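Local coordinates for linoleate 11-lipoxygenase (Gaeumannomyces graminis, PDB 5FX8), which oxidises linoleic and alpha-linolenic acids with molecular oxygen to 11S- and 13R-hydroperoxy fatty acids, using a catalytic manganese ion, at the interface of chains A and B. Sequence-based numbering; all coordinates share one arbitrary frame. Chains: chain A/B, Linoleate 11-lipoxygenase.

Contact 1: the interface of chains A and B. Residues chain A 100-101, 331, 335; chain B 333, 338-339.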
loop_
_atom_site.group_PDB
_atom_site.type_symbol
_atom_site.label_atom_id
_atom_site.label_comp_id
_atom_site.label_asym_id
_atom_site.label_seq_id
_atom_site.Cartn_x
_atom_site.Cartn_y
_atom_site.Cartn_z
ATOM N N TRP A 100 1.313 10.178 -7.833
ATOM C CA TRP A 100 0.457 9.601 -6.813
ATOM C C TRP A 100 -1.014 9.923 -7.056
ATOM O O TRP A 100 -1.868 9.044 -6.921
ATOM C CB TRP A 100 0.912 10.104 -5.451
ATOM C CG TRP A 100 0.421 9.299 -4.353
ATOM C CD1 TRP A 100 1.065 8.299 -3.748
ATOM C CD2 TRP A 100 -0.847 9.423 -3.709
ATOM N NE1 TRP A 100 0.290 7.771 -2.758
ATOM C CE2 TRP A 100 -0.894 8.445 -2.706
ATOM C CE3 TRP A 100 -1.952 10.273 -3.880
ATOM C CZ2 TRP A 100 -1.990 8.275 -1.876
ATOM C CZ3 TRP A 100 -3.045 10.101 -3.059
ATOM C CH2 TRP A 100 -3.057 9.104 -2.067
ATOM N N ARG A 101 -1.332 11.178 -7.385
ATOM C CA ARG A 101 -2.703 11.556 -7.737
ATOM C C ARG A 101 -3.261 10.662 -8.835
ATOM O O ARG A 101 -4.402 10.194 -8.753
ATOM C CB ARG A 101 -2.771 13.010 -8.228
ATOM C CG ARG A 101 -2.822 14.122 -7.211
ATOM C CD ARG A 101 -3.237 15.455 -7.870
ATOM N NE ARG A 101 -3.560 16.390 -6.805
ATOM C CZ ARG A 101 -2.779 17.390 -6.462
ATOM N NH1 ARG A 101 -1.665 17.614 -7.156
ATOM N NH2 ARG A 101 -3.112 18.177 -5.451
ATOM N N VAL A 331 0.931 14.506 0.883
ATOM C CA VAL A 331 -0.426 13.997 0.766
ATOM C C VAL A 331 -0.967 13.668 2.145
ATOM O O VAL A 331 -2.099 14.032 2.494
ATOM C CB VAL A 331 -0.462 12.779 -0.176
ATOM C CG1 VAL A 331 -1.798 12.065 -0.120
ATOM C CG2 VAL A 331 -0.163 13.204 -1.594
ATOM N N VAL A 335 -4.429 15.449 3.683
ATOM C CA VAL A 335 -5.717 14.775 3.816
ATOM C C VAL A 335 -5.754 13.774 4.940
ATOM O O VAL A 335 -6.847 13.375 5.364
ATOM C CB VAL A 335 -6.146 14.095 2.495
ATOM C CG1 VAL A 335 -6.251 15.098 1.384
ATOM C CG2 VAL A 335 -5.198 13.031 2.122
ATOM N N GLY B 333 -12.923 19.014 0.665
ATOM C CA GLY B 333 -11.512 18.757 0.863
ATOM C C GLY B 333 -11.177 17.289 0.995
ATOM O O GLY B 333 -10.106 16.858 0.580
ATOM N N ASN B 338 -9.265 16.206 -2.624
ATOM C CA ASN B 338 -8.110 15.469 -2.139
ATOM C C ASN B 338 -7.357 14.812 -3.302
ATOM O O ASN B 338 -7.961 14.431 -4.309
ATOM C CB ASN B 338 -8.555 14.389 -1.194
ATOM C CG ASN B 338 -9.567 13.528 -1.831
ATOM O OD1 ASN B 338 -10.487 14.050 -2.430
ATOM N ND2 ASN B 338 -9.384 12.226 -1.789
ATOM N N PRO B 339 -6.045 14.612 -3.165
ATOM C CA PRO B 339 -5.272 13.977 -4.246
ATOM C C PRO B 339 -5.815 12.593 -4.577
ATOM O O PRO B 339 -5.927 11.722 -3.713
ATOM C CB PRO B 339 -3.854 13.898 -3.666
ATOM C CG PRO B 339 -3.826 14.824 -2.550
ATOM C CD PRO B 339 -5.206 14.898 -1.992
#
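B:Pro339 of one manganese lipoxygenase sits against A:Trp100, A:Arg101, A:Val331 and A:Val335 of another copy. The proline belongs to a loop, and it fits between two helices of chain A, 86-124 and 328-336. It hides 72 Å² of its surface there. Its ring carbons are shared among the chain A side chains. CG1 of A:Val335 points at the ring from the helix 328-336 side and meets CD of B:Pro339 at 3.5 Å. The same methyl lies 3.5 Å from CB of B:Asn338, whose side chain runs at about a right angle to the valine. CB of the proline lies 3.7 Å from CG of A:Arg101. With chi2 at -166° and chi3 at 167° the arginine runs nearly straight across the proline, which brings NE near its CA and CB. On the A:Trp100 side the contact is at the rim of the indole. The backbone O of B:Pro339 lies at the ring edge, in its plane, 3.4 Å from CZ3. CG of the proline is more loosely packed, 4.1 Å from CG2 of A:Val331.

Within chain A, CG1 of A:Val331 lies over one indole face, 3.7 Å above the plane and toward the rim. This packing probably helps to hold helices 86-124 and 328-336 together. A:Trp100 has CG anti to its backbone nitrogen (chi1 -162°), which carries the six-membered ring toward helix 328-336 and the partner chain. In chain B, B:Gly333 near the end of helix 328-336 adds a marginal contact, with its O 4.3 Å from CG1 of A:Val335. The structure alone does not show that this pairing is biological.

Contact 2: the interface of chains A and B. Residues chain A 105, 109, 113; chain B 340, 342, 345, 531.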
loop_
_atom_site.group_PDB
_atom_site.type_symbol
_atom_site.label_atom_id
_atom_site.label_comp_id
_atom_site.label_asym_id
_atom_site.label_seq_id
_atom_site.Cartn_x
_atom_site.Cartn_y
_atom_site.Cartn_z
ATOM N N ALA A 105 -6.577 7.410 -8.000
ATOM C CA ALA A 105 -7.948 7.634 -8.422
ATOM C C ALA A 105 -8.751 6.338 -8.478
ATOM O O ALA A 105 -9.842 6.243 -7.910
ATOM C CB ALA A 105 -7.937 8.337 -9.775
ATOM N N ALA A 109 -11.964 5.626 -5.874
ATOM C CA ALA A 109 -13.324 5.518 -6.376
ATOM C C ALA A 109 -13.887 4.141 -6.096
ATOM O O ALA A 109 -15.021 4.004 -5.633
ATOM C CB ALA A 109 -13.366 5.820 -7.864
ATOM N N ARG A 113 -17.219 3.152 -3.789
ATOM C CA ARG A 113 -18.320 2.383 -4.356
ATOM C C ARG A 113 -18.588 1.095 -3.555
ATOM O O ARG A 113 -19.725 0.827 -3.145
ATOM C CB ARG A 113 -18.008 2.104 -5.817
ATOM C CG ARG A 113 -19.052 1.382 -6.571
ATOM C CD ARG A 113 -18.427 0.794 -7.801
ATOM N NE ARG A 113 -17.521 1.757 -8.404
ATOM C CZ ARG A 113 -16.516 1.424 -9.206
ATOM N NH1 ARG A 113 -16.312 0.143 -9.487
ATOM N NH2 ARG A 113 -15.723 2.367 -9.724
ATOM N N GLY B 340 -6.167 12.402 -5.840
ATOM C CA GLY B 340 -6.794 11.169 -6.253
ATOM C C GLY B 340 -8.281 11.064 -5.990
ATOM O O GLY B 340 -8.824 9.964 -6.123
ATOM N N PHE B 342 -12.451 12.622 -6.553
ATOM C CA PHE B 342 -13.353 12.610 -7.702
ATOM C C PHE B 342 -13.042 13.707 -8.713
ATOM O O PHE B 342 -13.345 13.544 -9.894
ATOM C CB PHE B 342 -14.800 12.720 -7.240
ATOM C CG PHE B 342 -15.279 11.526 -6.509
ATOM C CD1 PHE B 342 -15.432 10.324 -7.161
ATOM C CD2 PHE B 342 -15.575 11.599 -5.169
ATOM C CE1 PHE B 342 -15.861 9.218 -6.483
ATOM C CE2 PHE B 342 -16.004 10.491 -4.481
ATOM C CZ PHE B 342 -16.155 9.303 -5.133
ATOM N N GLN B 345 -10.152 12.270 -10.628
ATOM C CA GLN B 345 -10.600 11.153 -11.438
ATOM C C GLN B 345 -11.337 11.575 -12.701
ATOM O O GLN B 345 -11.466 10.759 -13.611
ATOM C CB GLN B 345 -11.490 10.252 -10.612
ATOM C CG GLN B 345 -11.580 8.869 -11.147
ATOM C CD GLN B 345 -12.767 8.116 -10.614
ATOM O OE1 GLN B 345 -13.627 8.677 -9.926
ATOM N NE2 GLN B 345 -12.815 6.820 -10.912
ATOM N N GLU B 531 -18.499 7.573 -15.298
ATOM C CA GLU B 531 -17.957 8.127 -14.063
ATOM C C GLU B 531 -18.235 9.627 -13.943
ATOM O O GLU B 531 -18.505 10.121 -12.843
ATOM C CB GLU B 531 -16.454 7.839 -13.987
ATOM C CG GLU B 531 -16.099 6.543 -13.277
ATOM C CD GLU B 531 -16.014 6.693 -11.753
ATOM O OE1 GLU B 531 -15.661 7.787 -11.273
ATOM O OE2 GLU B 531 -16.310 5.724 -11.019
#
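The methyl of A:Ala109 stands obliquely above the amide plane of B:Gln345, out past its NE2 and OE1 end and nearer NE2. With A:Ala105 and the glutamine methylenes it makes the apolar centre of a small patch between two lipoxygenase copies. Helix 86-124 of chain A lays its alanine surface against the short helix 342-346 of chain B. CB of A:Ala109 is 3.6 Å from CD of the glutamine, and NE2 and OE1 both lie close to the same methyl. One turn earlier, CB of A:Ala105 packs at 3.9 Å on CG of B:Gln345. The glutamine therefore follows the helix, with its methylenes near A:Ala105 and its amide near A:Ala109. With CG swung opposite the backbone nitrogen (chi1 -158°) and the rest of the chain nearly straight, the glutamine can reach from one alanine to the next.

The small alanine side chains probably allow the partner to come close to the helix backbone. The carbonyl O of B:Gly340, in the loop before helix 342-346, comes within 3.4 Å of CA of A:Ala105. B:Gly340 has a positive phi of 81°, which suits a turn at this point. B:Phe342 borders the patch more loosely. Its ring atom CE1 is 4.4 Å from CB of A:Ala109.

The polar rim lies farther along helix 86-124. There A:Arg113 faces B:Glu531 of helix 526-539, and the two side chains run obliquely to each other. A bend in each chain, at chi3 in the arginine and chi2 in the glutamate, turns the charged ends towards each other. The guanidinium and carboxylate planes are 54° apart, so the groups are not paired flat against each other. The salt bridge is long and probably adds general electrostatic attraction more than a tightly directed bond. Its nearest charged atoms are NH2 of A:Arg113 and the carboxylate OE2 of B:Glu531, 3.6 Å apart.

The C-alpha centres of contact 1 and contact 2 are about 11 Å apart. Helix 86-124 of chain A serves both, with its earlier residues in contact 1 and later turns in contact 2. On chain B, B:Pro339 and B:Gly340 are neighbours in sequence, so one loop passes directly from the first contact to the second. Helix 328-336 of both chains enters contact 1, whereas contact 2 adds helices 342-346 and 526-539 of chain B. Together they form one continuous stretch of an interface that is not an exact two-fold. The structure alone does not show whether this pairing occurs in solution or comes from crystal packing.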